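Local coordinates for probable transcriptional regulatory protein, Rv1404 (Mycobacterium tuberculosis, PDB 2NYX) that probably binds DNA as a dimeric transcription factor of the MarR family, with a winged helix-turn-helix fold in each subunit, at residues L88-P93 against A104-G109; A30-S35 against E118-E123; P59-T64 against R98-A103. All coordinates share one frame; numbering follows the deposited sequence.

Contact 1: L88-P93 against A104-G109; sequences LIDRLP and ALTKRG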
ATOM      1  N   LEU B  88      -1.642 -15.513 -13.263  1.00 26.62           N
ATOM      2  CA  LEU B  88      -0.540 -15.051 -12.419  1.00 26.53           C
ATOM      3  C   LEU B  88      -0.146 -16.092 -11.363  1.00 26.71           C
ATOM      4  O   LEU B  88       0.947 -16.032 -10.791  1.00 26.30           O
ATOM      5  CB  LEU B  88      -0.882 -13.691 -11.789  1.00 26.39           C
ATOM      6  CG  LEU B  88      -1.249 -12.575 -12.785  1.00 25.83           C
ATOM      7  CD1 LEU B  88      -2.061 -11.477 -12.133  1.00 27.23           C
ATOM      8  CD2 LEU B  88      -0.031 -11.991 -13.434  1.00 25.39           C
ATOM      9  N   ILE B  89      -1.037 -17.056 -11.133  1.00 27.58           N
ATOM     10  CA  ILE B  89      -0.842 -18.122 -10.138  1.00 28.13           C
ATOM     11  C   ILE B  89      -1.282 -19.489 -10.679  1.00 28.63           C
ATOM     12  O   ILE B  89      -2.330 -19.610 -11.317  1.00 28.57           O
ATOM     13  CB  ILE B  89      -1.576 -17.790  -8.807  1.00 27.98           C
ATOM     14  CG1 ILE B  89      -0.878 -16.631  -8.098  1.00 28.22           C
ATOM     15  CG2 ILE B  89      -1.641 -18.993  -7.880  1.00 27.83           C
ATOM     16  CD1 ILE B  89      -1.605 -16.121  -6.880  1.00 30.17           C
ATOM     17  N   ASP B  90      -0.449 -20.501 -10.435  1.00 29.36           N
ATOM     18  CA  ASP B  90      -0.776 -21.899 -10.671  1.00 30.05           C
ATOM     19  C   ASP B  90      -1.108 -22.605  -9.357  1.00 30.35           C
ATOM     20  O   ASP B  90      -0.526 -22.297  -8.315  1.00 30.19           O
ATOM     21  CB  ASP B  90       0.415 -22.606 -11.305  1.00 30.50           C
ATOM     22  CG  ASP B  90       0.401 -22.558 -12.829  1.00 32.82           C
ATOM     23  OD1 ASP B  90      -0.697 -22.482 -13.438  1.00 35.05           O
ATOM     24  OD2 ASP B  90       1.506 -22.629 -13.425  1.00 35.42           O
ATOM     25  N   ARG B  91      -2.045 -23.548  -9.399  1.00 30.92           N
ATOM     26  CA  ARG B  91      -2.278 -24.437  -8.259  1.00 31.65           C
ATOM     27  C   ARG B  91      -1.468 -25.728  -8.441  1.00 31.96           C
ATOM     28  O   ARG B  91      -1.541 -26.361  -9.488  1.00 31.87           O
ATOM     29  CB  ARG B  91      -3.771 -24.741  -8.095  1.00 31.87           C
ATOM     30  CG  ARG B  91      -4.696 -23.525  -8.157  1.00 33.37           C
ATOM     31  CD  ARG B  91      -4.521 -22.566  -6.966  1.00 35.82           C
ATOM     32  NE  ARG B  91      -5.438 -22.889  -5.869  1.00 38.55           N
ATOM     33  CZ  ARG B  91      -5.056 -23.335  -4.676  1.00 39.58           C
ATOM     34  NH1 ARG B  91      -3.765 -23.497  -4.405  1.00 40.81           N
ATOM     35  NH2 ARG B  91      -5.961 -23.615  -3.751  1.00 39.62           N
ATOM     36  N   LEU B  92      -0.691 -26.106  -7.433  1.00 32.64           N
ATOM     37  CA  LEU B  92       0.182 -27.274  -7.534  1.00 33.87           C
ATOM     38  C   LEU B  92      -0.161 -28.353  -6.502  1.00 34.83           C
ATOM     39  O   LEU B  92      -0.636 -28.028  -5.419  1.00 34.92           O
ATOM     40  CB  LEU B  92       1.651 -26.874  -7.352  1.00 33.80           C
ATOM     41  CG  LEU B  92       2.260 -25.640  -8.015  1.00 33.89           C
ATOM     42  CD1 LEU B  92       3.640 -25.419  -7.432  1.00 34.16           C
ATOM     43  CD2 LEU B  92       2.327 -25.757  -9.523  1.00 33.33           C
ATOM     44  N   PRO B  93       0.106 -29.640  -6.823  1.00 35.83           N
ATOM     45  CA  PRO B  93      -0.149 -30.721  -5.873  1.00 36.65           C
ATOM     46  C   PRO B  93       0.740 -30.597  -4.642  1.00 37.51           C
ATOM     47  O   PRO B  93       1.885 -30.155  -4.751  1.00 38.12           O
ATOM     48  CB  PRO B  93       0.228 -31.980  -6.664  1.00 36.53           C
ATOM     49  CG  PRO B  93       0.163 -31.579  -8.085  1.00 36.29           C
ATOM     50  CD  PRO B  93       0.664 -30.167  -8.079  1.00 36.00           C
ATOM     51  N   ALA B 104       1.329 -21.138  -6.278  1.00 28.40           N
ATOM     52  CA  ALA B 104       2.662 -20.704  -6.694  1.00 28.41           C
ATOM     53  C   ALA B 104       2.602 -19.735  -7.858  1.00 28.22           C
ATOM     54  O   ALA B 104       1.616 -19.695  -8.594  1.00 28.19           O
ATOM     55  CB  ALA B 104       3.552 -21.904  -7.044  1.00 28.38           C
ATOM     56  N   LEU B 105       3.668 -18.958  -8.017  1.00 28.07           N
ATOM     57  CA  LEU B 105       3.746 -17.995  -9.101  1.00 28.04           C
ATOM     58  C   LEU B 105       3.948 -18.634 -10.461  1.00 27.97           C
ATOM     59  O   LEU B 105       4.612 -19.652 -10.619  1.00 28.20           O
ATOM     60  CB  LEU B 105       4.856 -16.970  -8.863  1.00 28.12           C
ATOM     61  CG  LEU B 105       4.588 -15.828  -7.886  1.00 28.32           C
ATOM     62  CD1 LEU B 105       5.824 -14.963  -7.759  1.00 26.77           C
ATOM     63  CD2 LEU B 105       3.376 -14.994  -8.320  1.00 28.73           C
ATOM     64  N   THR B 106       3.355 -17.976 -11.435  1.00 28.07           N
ATOM     65  CA  THR B 106       3.517 -18.236 -12.834  1.00 27.83           C
ATOM     66  C   THR B 106       4.623 -17.315 -13.360  1.00 27.76           C
ATOM     67  O   THR B 106       4.981 -16.341 -12.703  1.00 27.78           O
ATOM     68  CB  THR B 106       2.164 -17.957 -13.479  1.00 27.76           C
ATOM     69  OG1 THR B 106       1.595 -19.189 -13.937  1.00 28.73           O
ATOM     70  CG2 THR B 106       2.272 -16.994 -14.604  1.00 28.18           C
ATOM     71  N   LYS B 107       5.183 -17.622 -14.527  1.00 28.05           N
ATOM     72  CA  LYS B 107       6.230 -16.773 -15.118  1.00 28.18           C
ATOM     73  C   LYS B 107       5.777 -15.309 -15.204  1.00 27.62           C
ATOM     74  O   LYS B 107       6.498 -14.396 -14.804  1.00 27.26           O
ATOM     75  CB  LYS B 107       6.631 -17.276 -16.505  1.00 28.11           C
ATOM     76  CG  LYS B 107       8.116 -17.093 -16.848  1.00 31.06           C
ATOM     77  CD  LYS B 107       8.652 -15.674 -16.563  1.00 34.66           C
ATOM     78  CE  LYS B 107      10.150 -15.675 -16.186  1.00 37.43           C
ATOM     79  NZ  LYS B 107      10.481 -16.391 -14.900  1.00 37.42           N
ATOM     80  N   ARG B 108       4.577 -15.118 -15.740  1.00 27.49           N
ATOM     81  CA  ARG B 108       3.938 -13.824 -15.872  1.00 27.24           C
ATOM     82  C   ARG B 108       3.739 -13.187 -14.511  1.00 27.04           C
ATOM     83  O   ARG B 108       3.943 -11.990 -14.362  1.00 27.42           O
ATOM     84  CB  ARG B 108       2.616 -13.995 -16.613  1.00 27.48           C
ATOM     85  CG  ARG B 108       1.617 -12.888 -16.440  1.00 29.23           C
ATOM     86  CD  ARG B 108       0.920 -12.604 -17.748  1.00 33.78           C
ATOM     87  NE  ARG B 108      -0.528 -12.529 -17.588  1.00 36.70           N
ATOM     88  CZ  ARG B 108      -1.401 -13.131 -18.390  1.00 39.11           C
ATOM     89  NH1 ARG B 108      -0.979 -13.847 -19.432  1.00 39.47           N
ATOM     90  NH2 ARG B 108      -2.707 -13.002 -18.161  1.00 40.28           N
ATOM     91  N   GLY B 109       3.354 -13.989 -13.522  1.00 26.70           N
ATOM     92  CA  GLY B 109       3.315 -13.550 -12.134  1.00 26.53           C
ATOM     93  C   GLY B 109       4.637 -12.956 -11.673  1.00 26.44           C
ATOM     94  O   GLY B 109       4.660 -11.876 -11.088  1.00 26.38           O
TER
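Leu88 meets the first turn of the helix beginning at Lys107 with one branch: CD2 lies 3.5 Å from Arg108 CG and 3.9 Å from Gly109 CA, the side chains of Leu88 and Arg108 crossing obliquely. Although the first bond of its side chain points away from 104-109, CG lies anti to the carbonyl carbon (chi1 -56°), and CD2 beyond it touches the helix. The carbonyl of Leu88 faces Thr106, whose N donates to Leu88 O at 3.2 Å; the bond is fairly straight (163°), but the donor stands above the carbonyl plane. Gly109 CA packs against the same oxygen. Ala104, the second main contributor, pairs with Asp90 through two backbone bonds, Asp90 N to Ala104 O at 2.9 Å and Ala104 N to Asp90 O at 3.0 Å. This antiparallel hydrogen-bonded pair belongs to the beta hairpin of strands 89-92 and 102-105, the wing of the MarR-type winged helix-turn-helix fold. On the face carrying Asp90 and Ala104, Leu92 CD1 rests on Ala104 CB at 3.5 Å, and Pro59 touches both Leu92 and Ala104. Ile89 and Leu105 form the adjoining non-hydrogen-bonded pair; their side chains diverge, yet both reach Leu54 of helix 45-57. Thr106, the third large contributor, occupies the N-cap position without a side-chain capping bond; its CB approaches Leu88 O, while its side chain crosses that of Asp90 at about a right angle.

Contact 2: A30-S35 against E118-E123; sequences AISAHS and EHRRTE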
ATOM      1  N   ALA B  30       1.821   6.064  -1.779  1.00 23.79           N
ATOM      2  CA  ALA B  30       1.252   6.487  -3.054  1.00 23.54           C
ATOM      3  C   ALA B  30       2.144   6.056  -4.197  1.00 23.41           C
ATOM      4  O   ALA B  30       1.646   5.668  -5.241  1.00 23.62           O
ATOM      5  CB  ALA B  30       1.047   7.996  -3.087  1.00 23.64           C
ATOM      6  N   ILE B  31       3.460   6.140  -3.996  1.00 23.27           N
ATOM      7  CA  ILE B  31       4.444   5.706  -4.991  1.00 22.96           C
ATOM      8  C   ILE B  31       4.339   4.199  -5.207  1.00 22.68           C
ATOM      9  O   ILE B  31       4.373   3.719  -6.341  1.00 22.24           O
ATOM     10  CB  ILE B  31       5.897   6.075  -4.588  1.00 23.21           C
ATOM     11  CG1 ILE B  31       6.127   7.587  -4.661  1.00 22.62           C
ATOM     12  CG2 ILE B  31       6.915   5.363  -5.494  1.00 24.13           C
ATOM     13  CD1 ILE B  31       7.496   8.026  -4.126  1.00 22.35           C
ATOM     14  N   SER B  32       4.215   3.461  -4.110  1.00 22.53           N
ATOM     15  CA  SER B  32       4.031   2.023  -4.180  1.00 22.62           C
ATOM     16  C   SER B  32       2.755   1.676  -4.937  1.00 22.77           C
ATOM     17  O   SER B  32       2.777   0.853  -5.849  1.00 22.65           O
ATOM     18  CB  SER B  32       4.009   1.418  -2.784  1.00 22.61           C
ATOM     19  OG  SER B  32       5.194   1.746  -2.075  1.00 23.17           O
ATOM     20  N   ALA B  33       1.653   2.328  -4.571  1.00 22.66           N
ATOM     21  CA  ALA B  33       0.354   2.040  -5.157  1.00 22.51           C
ATOM     22  C   ALA B  33       0.367   2.356  -6.633  1.00 22.76           C
ATOM     23  O   ALA B  33      -0.155   1.591  -7.429  1.00 23.61           O
ATOM     24  CB  ALA B  33      -0.729   2.818  -4.456  1.00 22.32           C
ATOM     25  N   HIS B  34       0.980   3.478  -6.995  1.00 23.04           N
ATOM     26  CA  HIS B  34       1.111   3.877  -8.377  1.00 23.30           C
ATOM     27  C   HIS B  34       1.912   2.869  -9.185  1.00 23.67           C
ATOM     28  O   HIS B  34       1.565   2.589 -10.327  1.00 24.14           O
ATOM     29  CB  HIS B  34       1.761   5.256  -8.486  1.00 23.34           C
ATOM     30  CG  HIS B  34       2.009   5.695  -9.898  1.00 23.91           C
ATOM     31  ND1 HIS B  34       3.276   5.826 -10.426  1.00 23.94           N
ATOM     32  CD2 HIS B  34       1.150   6.010 -10.896  1.00 23.66           C
ATOM     33  CE1 HIS B  34       3.185   6.212 -11.686  1.00 24.16           C
ATOM     34  NE2 HIS B  34       1.907   6.328 -11.997  1.00 23.80           N
ATOM     35  N   SER B  35       2.977   2.330  -8.599  1.00 24.03           N
ATOM     36  CA  SER B  35       3.848   1.390  -9.307  1.00 24.68           C
ATOM     37  C   SER B  35       3.137   0.084  -9.664  1.00 25.19           C
ATOM     38  O   SER B  35       3.384  -0.494 -10.717  1.00 25.26           O
ATOM     39  CB  SER B  35       5.142   1.123  -8.522  1.00 24.32           C
ATOM     40  OG  SER B  35       4.943   0.213  -7.460  1.00 23.83           O
ATOM     41  N   GLU B 118      10.920  -2.916 -10.039  1.00 27.21           N
ATOM     42  CA  GLU B 118      11.960  -2.144 -10.720  1.00 28.31           C
ATOM     43  C   GLU B 118      11.499  -0.709 -10.961  1.00 28.05           C
ATOM     44  O   GLU B 118      12.277   0.222 -10.794  1.00 28.37           O
ATOM     45  CB  GLU B 118      12.472  -2.843 -12.002  1.00 28.52           C
ATOM     46  CG  GLU B 118      11.889  -2.345 -13.339  1.00 32.43           C
ATOM     47  CD  GLU B 118      12.811  -1.376 -14.107  1.00 36.65           C
ATOM     48  OE1 GLU B 118      12.669  -0.134 -13.947  1.00 38.14           O
ATOM     49  OE2 GLU B 118      13.673  -1.858 -14.887  1.00 38.09           O
ATOM     50  N   HIS B 119      10.223  -0.537 -11.302  1.00 28.10           N
ATOM     51  CA  HIS B 119       9.654   0.787 -11.545  1.00 28.28           C
ATOM     52  C   HIS B 119       9.560   1.652 -10.292  1.00 27.99           C
ATOM     53  O   HIS B 119       9.805   2.866 -10.347  1.00 28.10           O
ATOM     54  CB  HIS B 119       8.293   0.677 -12.232  1.00 28.62           C
ATOM     55  CG  HIS B 119       8.391   0.330 -13.686  1.00 30.23           C
ATOM     56  ND1 HIS B 119       8.072  -0.918 -14.179  1.00 31.11           N
ATOM     57  CD2 HIS B 119       8.802   1.061 -14.750  1.00 31.90           C
ATOM     58  CE1 HIS B 119       8.269  -0.935 -15.484  1.00 32.26           C
ATOM     59  NE2 HIS B 119       8.710   0.253 -15.856  1.00 32.38           N
ATOM     60  N   ARG B 120       9.219   1.025  -9.171  1.00 27.41           N
ATOM     61  CA  ARG B 120       9.153   1.717  -7.905  1.00 27.25           C
ATOM     62  C   ARG B 120      10.554   2.122  -7.450  1.00 27.63           C
ATOM     63  O   ARG B 120      10.748   3.224  -6.919  1.00 27.75           O
ATOM     64  CB  ARG B 120       8.465   0.853  -6.847  1.00 26.84           C
ATOM     65  CG  ARG B 120       8.156   1.585  -5.540  1.00 26.16           C
ATOM     66  CD  ARG B 120       7.629   0.637  -4.483  1.00 25.43           C
ATOM     67  NE  ARG B 120       6.479  -0.103  -4.991  1.00 26.68           N
ATOM     68  CZ  ARG B 120       5.890  -1.123  -4.379  1.00 26.78           C
ATOM     69  NH1 ARG B 120       6.324  -1.555  -3.203  1.00 26.60           N
ATOM     70  NH2 ARG B 120       4.850  -1.706  -4.953  1.00 26.65           N
ATOM     71  N   ARG B 121      11.530   1.241  -7.660  1.00 27.69           N
ATOM     72  CA  ARG B 121      12.901   1.565  -7.309  1.00 27.83           C
ATOM     73  C   ARG B 121      13.400   2.784  -8.087  1.00 27.79           C
ATOM     74  O   ARG B 121      14.097   3.625  -7.526  1.00 27.84           O
ATOM     75  CB  ARG B 121      13.836   0.378  -7.528  1.00 28.14           C
ATOM     76  CG  ARG B 121      15.128   0.528  -6.764  1.00 28.95           C
ATOM     77  CD  ARG B 121      16.228  -0.368  -7.266  1.00 30.80           C
ATOM     78  NE  ARG B 121      17.433  -0.211  -6.443  1.00 32.10           N
ATOM     79  CZ  ARG B 121      18.387   0.693  -6.655  1.00 31.96           C
ATOM     80  NH1 ARG B 121      18.295   1.540  -7.668  1.00 31.92           N
ATOM     81  NH2 ARG B 121      19.438   0.748  -5.850  1.00 32.56           N
ATOM     82  N   THR B 122      13.034   2.880  -9.364  1.00 27.80           N
ATOM     83  CA  THR B 122      13.433   4.012 -10.201  1.00 28.15           C
ATOM     84  C   THR B 122      12.852   5.330  -9.671  1.00 28.30           C
ATOM     85  O   THR B 122      13.537   6.353  -9.684  1.00 28.46           O
ATOM     86  CB  THR B 122      13.066   3.799 -11.699  1.00 28.13           C
ATOM     87  OG1 THR B 122      13.542   2.525 -12.139  1.00 28.61           O
ATOM     88  CG2 THR B 122      13.698   4.862 -12.582  1.00 28.69           C
ATOM     89  N   GLU B 123      11.605   5.301  -9.197  1.00 28.63           N
ATOM     90  CA  GLU B 123      10.988   6.480  -8.585  1.00 29.06           C
ATOM     91  C   GLU B 123      11.601   6.827  -7.240  1.00 28.88           C
ATOM     92  O   GLU B 123      11.717   8.005  -6.906  1.00 28.91           O
ATOM     93  CB  GLU B 123       9.468   6.333  -8.423  1.00 29.13           C
ATOM     94  CG  GLU B 123       8.638   7.210  -9.386  1.00 32.20           C
ATOM     95  CD  GLU B 123       8.872   8.733  -9.214  1.00 34.35           C
ATOM     96  OE1 GLU B 123       9.332   9.379 -10.181  1.00 34.84           O
ATOM     97  OE2 GLU B 123       8.591   9.285  -8.125  1.00 34.66           O
TER
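Arg120 reaches from helix 107-128 onto helix 26-39, where Ser32 and Ser35 receive it. The two helices belong to the all-helical dimerization region of the MarR fold, and the short segments run roughly antiparallel, 143° between their directions, with axes 9.2 Å apart at closest approach. Along 118-123, His119 starts toward helix 26-39, but its imidazole leads away. Arg120 follows and has the largest surface buried in the contact. Its chain leaves the backbone extended, CG anti to N, and bends at chi3 (-54°), which sets NE beside helix 26-39. One guanidinium face is covered by Ser32, whose CB sits 3.5 Å above the plane over its centre, while Ser35 lies at the edge. Beyond the pair, NH1 bonds to Ser25 OG of the second subunit and Leu22 of that subunit also packs on Arg120, so this buried group joins the intrachain helix pair to the dimer interface. Arg121 points away from helix 26-39 and forms salt bridges with Asp15 and Asp19 of the second subunit. Thr122, one residue on, bonds back to Glu118 O within the helix through both N and OG1. Glu123 closes the segment with its aliphatic part: CB lies 4.0 Å from Ile31 CG2, a methyl that also meets Arg120 CG, while the Glu123 carboxylate forms a salt bridge with Arg126 (OE1 to NE). Two bonds fix the hydroxyl of Ser35: OG donates to Ser32 O at 2.8 Å and accepts from Arg120 NE at 2.9 Å, with Ser35 OG in the guanidinium plane of Arg120 and an N-H...O angle of 160°.

Contact 3: P59-T64 against R98-A103; sequences PINLAT and RRELLA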
ATOM      1  N   PRO B  59       6.022 -22.001  -3.146  1.00 26.14           N
ATOM      2  CA  PRO B  59       4.683 -22.560  -3.079  1.00 25.70           C
ATOM      3  C   PRO B  59       4.278 -22.828  -1.639  1.00 25.20           C
ATOM      4  O   PRO B  59       5.048 -23.415  -0.879  1.00 24.91           O
ATOM      5  CB  PRO B  59       4.803 -23.866  -3.880  1.00 25.49           C
ATOM      6  CG  PRO B  59       6.047 -23.694  -4.686  1.00 26.02           C
ATOM      7  CD  PRO B  59       6.952 -22.943  -3.775  1.00 25.98           C
ATOM      8  N   ILE B  60       3.086 -22.352  -1.283  1.00 24.82           N
ATOM      9  CA  ILE B  60       2.477 -22.542   0.033  1.00 24.70           C
ATOM     10  C   ILE B  60       0.976 -22.737  -0.123  1.00 24.73           C
ATOM     11  O   ILE B  60       0.393 -22.347  -1.144  1.00 24.65           O
ATOM     12  CB  ILE B  60       2.685 -21.344   0.968  1.00 24.60           C
ATOM     13  CG1 ILE B  60       2.240 -20.038   0.290  1.00 25.15           C
ATOM     14  CG2 ILE B  60       4.104 -21.299   1.474  1.00 24.87           C
ATOM     15  CD1 ILE B  60       2.230 -18.817   1.207  1.00 24.98           C
ATOM     16  N   ASN B  61       0.354 -23.333   0.893  1.00 24.46           N
ATOM     17  CA  ASN B  61      -1.074 -23.600   0.861  1.00 24.16           C
ATOM     18  C   ASN B  61      -1.879 -22.368   1.261  1.00 24.09           C
ATOM     19  O   ASN B  61      -1.309 -21.370   1.694  1.00 24.21           O
ATOM     20  CB  ASN B  61      -1.421 -24.837   1.708  1.00 24.29           C
ATOM     21  CG  ASN B  61      -1.325 -24.592   3.200  1.00 24.15           C
ATOM     22  OD1 ASN B  61      -0.893 -23.534   3.661  1.00 24.40           O
ATOM     23  ND2 ASN B  61      -1.752 -25.578   3.967  1.00 24.61           N
ATOM     24  N   LEU B  62      -3.196 -22.433   1.092  1.00 24.09           N
ATOM     25  CA  LEU B  62      -4.073 -21.308   1.402  1.00 24.33           C
ATOM     26  C   LEU B  62      -4.033 -20.840   2.856  1.00 23.90           C
ATOM     27  O   LEU B  62      -4.045 -19.639   3.105  1.00 23.96           O
ATOM     28  CB  LEU B  62      -5.512 -21.600   0.969  1.00 24.34           C
ATOM     29  CG  LEU B  62      -6.001 -20.998  -0.358  1.00 25.38           C
ATOM     30  CD1 LEU B  62      -4.914 -20.990  -1.469  1.00 25.90           C
ATOM     31  CD2 LEU B  62      -7.278 -21.727  -0.832  1.00 25.01           C
ATOM     32  N   ALA B  63      -3.965 -21.767   3.806  1.00 23.58           N
ATOM     33  CA  ALA B  63      -3.924 -21.393   5.225  1.00 23.67           C
ATOM     34  C   ALA B  63      -2.703 -20.540   5.547  1.00 23.62           C
ATOM     35  O   ALA B  63      -2.803 -19.559   6.291  1.00 23.51           O
ATOM     36  CB  ALA B  63      -3.980 -22.635   6.138  1.00 23.55           C
ATOM     37  N   THR B  64      -1.559 -20.918   4.977  1.00 23.68           N
ATOM     38  CA  THR B  64      -0.314 -20.200   5.188  1.00 23.65           C
ATOM     39  C   THR B  64      -0.379 -18.848   4.490  1.00 24.09           C
ATOM     40  O   THR B  64       0.093 -17.850   5.031  1.00 24.33           O
ATOM     41  CB  THR B  64       0.910 -21.013   4.689  1.00 24.00           C
ATOM     42  OG1 THR B  64       0.923 -22.311   5.309  1.00 22.78           O
ATOM     43  CG2 THR B  64       2.229 -20.279   4.990  1.00 23.55           C
ATOM     44  N   ARG B  98      -2.050 -34.933   1.548  1.00 41.54           N
ATOM     45  CA  ARG B  98      -2.916 -33.776   1.235  1.00 41.26           C
ATOM     46  C   ARG B  98      -3.143 -33.649  -0.274  1.00 40.89           C
ATOM     47  O   ARG B  98      -2.168 -33.586  -1.019  1.00 41.17           O
ATOM     48  CB  ARG B  98      -2.296 -32.501   1.799  1.00 41.54           C
ATOM     49  CG  ARG B  98      -2.006 -32.563   3.295  1.00 42.91           C
ATOM     50  CD  ARG B  98      -0.793 -31.714   3.651  1.00 45.39           C
ATOM     51  NE  ARG B  98      -0.574 -31.571   5.093  1.00 47.28           N
ATOM     52  CZ  ARG B  98      -0.097 -32.528   5.891  1.00 47.73           C
ATOM     53  NH1 ARG B  98       0.210 -33.727   5.404  1.00 47.95           N
ATOM     54  NH2 ARG B  98       0.064 -32.283   7.186  1.00 47.62           N
ATOM     55  N   ARG B  99      -4.377 -33.546  -0.775  1.00 40.24           N
ATOM     56  CA  ARG B  99      -5.600 -33.002  -0.161  1.00 39.46           C
ATOM     57  C   ARG B  99      -5.708 -31.504  -0.429  1.00 39.07           C
ATOM     58  O   ARG B  99      -6.441 -31.105  -1.335  1.00 39.47           O
ATOM     59  CB  ARG B  99      -5.877 -33.384   1.302  1.00 39.40           C
ATOM     60  CG  ARG B  99      -7.385 -33.353   1.594  1.00 38.78           C
ATOM     61  CD  ARG B  99      -7.774 -34.052   2.877  1.00 37.71           C
ATOM     62  NE  ARG B  99      -7.707 -33.151   4.021  1.00 36.90           N
ATOM     63  CZ  ARG B  99      -8.018 -33.485   5.270  1.00 35.94           C
ATOM     64  NH1 ARG B  99      -8.432 -34.714   5.557  1.00 34.48           N
ATOM     65  NH2 ARG B  99      -7.912 -32.579   6.234  1.00 35.72           N
ATOM     66  N   GLU B 100      -4.973 -30.672   0.305  1.00 38.18           N
ATOM     67  CA  GLU B 100      -4.931 -29.251  -0.073  1.00 37.57           C
ATOM     68  C   GLU B 100      -3.941 -29.006  -1.220  1.00 36.42           C
ATOM     69  O   GLU B 100      -2.878 -29.618  -1.282  1.00 36.13           O
ATOM     70  CB  GLU B 100      -4.685 -28.302   1.122  1.00 37.72           C
ATOM     71  CG  GLU B 100      -3.226 -28.125   1.559  1.00 39.05           C
ATOM     72  CD  GLU B 100      -2.865 -28.899   2.827  1.00 41.43           C
ATOM     73  OE1 GLU B 100      -3.633 -29.806   3.240  1.00 42.22           O
ATOM     74  OE2 GLU B 100      -1.803 -28.591   3.418  1.00 41.95           O
ATOM     75  N   LEU B 101      -4.328 -28.129  -2.138  1.00 35.23           N
ATOM     76  CA  LEU B 101      -3.453 -27.701  -3.214  1.00 34.07           C
ATOM     77  C   LEU B 101      -2.581 -26.524  -2.773  1.00 33.27           C
ATOM     78  O   LEU B 101      -2.970 -25.733  -1.908  1.00 33.05           O
ATOM     79  CB  LEU B 101      -4.274 -27.347  -4.460  1.00 34.00           C
ATOM     80  CG  LEU B 101      -4.442 -28.421  -5.549  1.00 34.10           C
ATOM     81  CD1 LEU B 101      -4.558 -29.840  -4.999  1.00 34.63           C
ATOM     82  CD2 LEU B 101      -5.632 -28.090  -6.433  1.00 34.36           C
ATOM     83  N   LEU B 102      -1.390 -26.437  -3.359  1.00 32.27           N
ATOM     84  CA  LEU B 102      -0.471 -25.334  -3.108  1.00 31.46           C
ATOM     85  C   LEU B 102      -0.661 -24.224  -4.136  1.00 30.76           C
ATOM     86  O   LEU B 102      -1.107 -24.477  -5.240  1.00 31.06           O
ATOM     87  CB  LEU B 102       0.973 -25.840  -3.125  1.00 31.30           C
ATOM     88  CG  LEU B 102       1.679 -26.113  -1.796  1.00 31.10           C
ATOM     89  CD1 LEU B 102       0.780 -26.786  -0.786  1.00 31.32           C
ATOM     90  CD2 LEU B 102       2.930 -26.942  -2.027  1.00 31.44           C
ATOM     91  N   ALA B 103      -0.341 -22.995  -3.756  1.00 30.18           N
ATOM     92  CA  ALA B 103      -0.357 -21.855  -4.678  1.00 29.39           C
ATOM     93  C   ALA B 103       1.067 -21.413  -5.010  1.00 28.80           C
ATOM     94  O   ALA B 103       1.913 -21.305  -4.130  1.00 28.75           O
ATOM     95  CB  ALA B 103      -1.137 -20.696  -4.073  1.00 29.33           C
TER
HETATM   96  O   HOH W   1      -4.445 -25.002   0.426  1.00 25.93           O
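The Asn61 amide and the Glu100 carboxylate are turned 44° against each other. Asn61 ND2 donates to Glu100 OE2 at 3.1 Å, approaching from above the carboxylate plane, and the N-H...O angle of 144° shows a bent bond. At the edge of the Arg98 guanidinium, in its plane, lies the same OE2, in a long salt bridge with NE. The oxygen of the Asn61 amide serves the start of its own helix: OD1 accepts from Thr64 N at 3.0 Å and from Thr64 OG1 at 2.7 Å, the two donors reaching it from opposite faces of its plane. Asn61 is thus the N-cap of helix 62-69, its CG placed between the backbone N and the carbonyl carbon. Behind it, Ile60 and Ala103 form an antiparallel hydrogen-bonded pair, with Ala103 N to Ile60 O at 2.8 Å and nearly straight (173°). This joins short strand 60-61 to the wing hairpin, as in winged-helix folds. Leu102 divides its two methyls between Asn61 and Pro59, CD1 at 3.9 Å from Asn61 CB and CD2 at 4.1 Å from Pro59 CB. A water links the two segments, accepting from Leu62 N and donating to Leu101 O. Three bonds fix the rotation of the Asn61 amide, and a carboxylate charge at Glu100, next to ND2, would be expected to push electron density toward OD1, making it a somewhat better acceptor for Thr64.

Contacts 1 and 3 are neighbours in one small antiparallel sheet, their centres 12 Å apart: strand 102-105 lies between 60-61 and 89-92 and serves both, and Leu92 O and Leu102 N, 2.7 Å apart, join them directly. Along the chain their segments alternate, 59-64, 88-93, 98-103, 104-109. Contact 2 lies about 24 Å from contact 1 and 30 Å from contact 3, centre to centre, and its segments, 30-35 and 118-123, enclose the other two in sequence. Helix 107-128 starts in contact 1 and runs on into contact 2, connecting the wing of the presumed DNA-binding part to the helices that meet the second subunit.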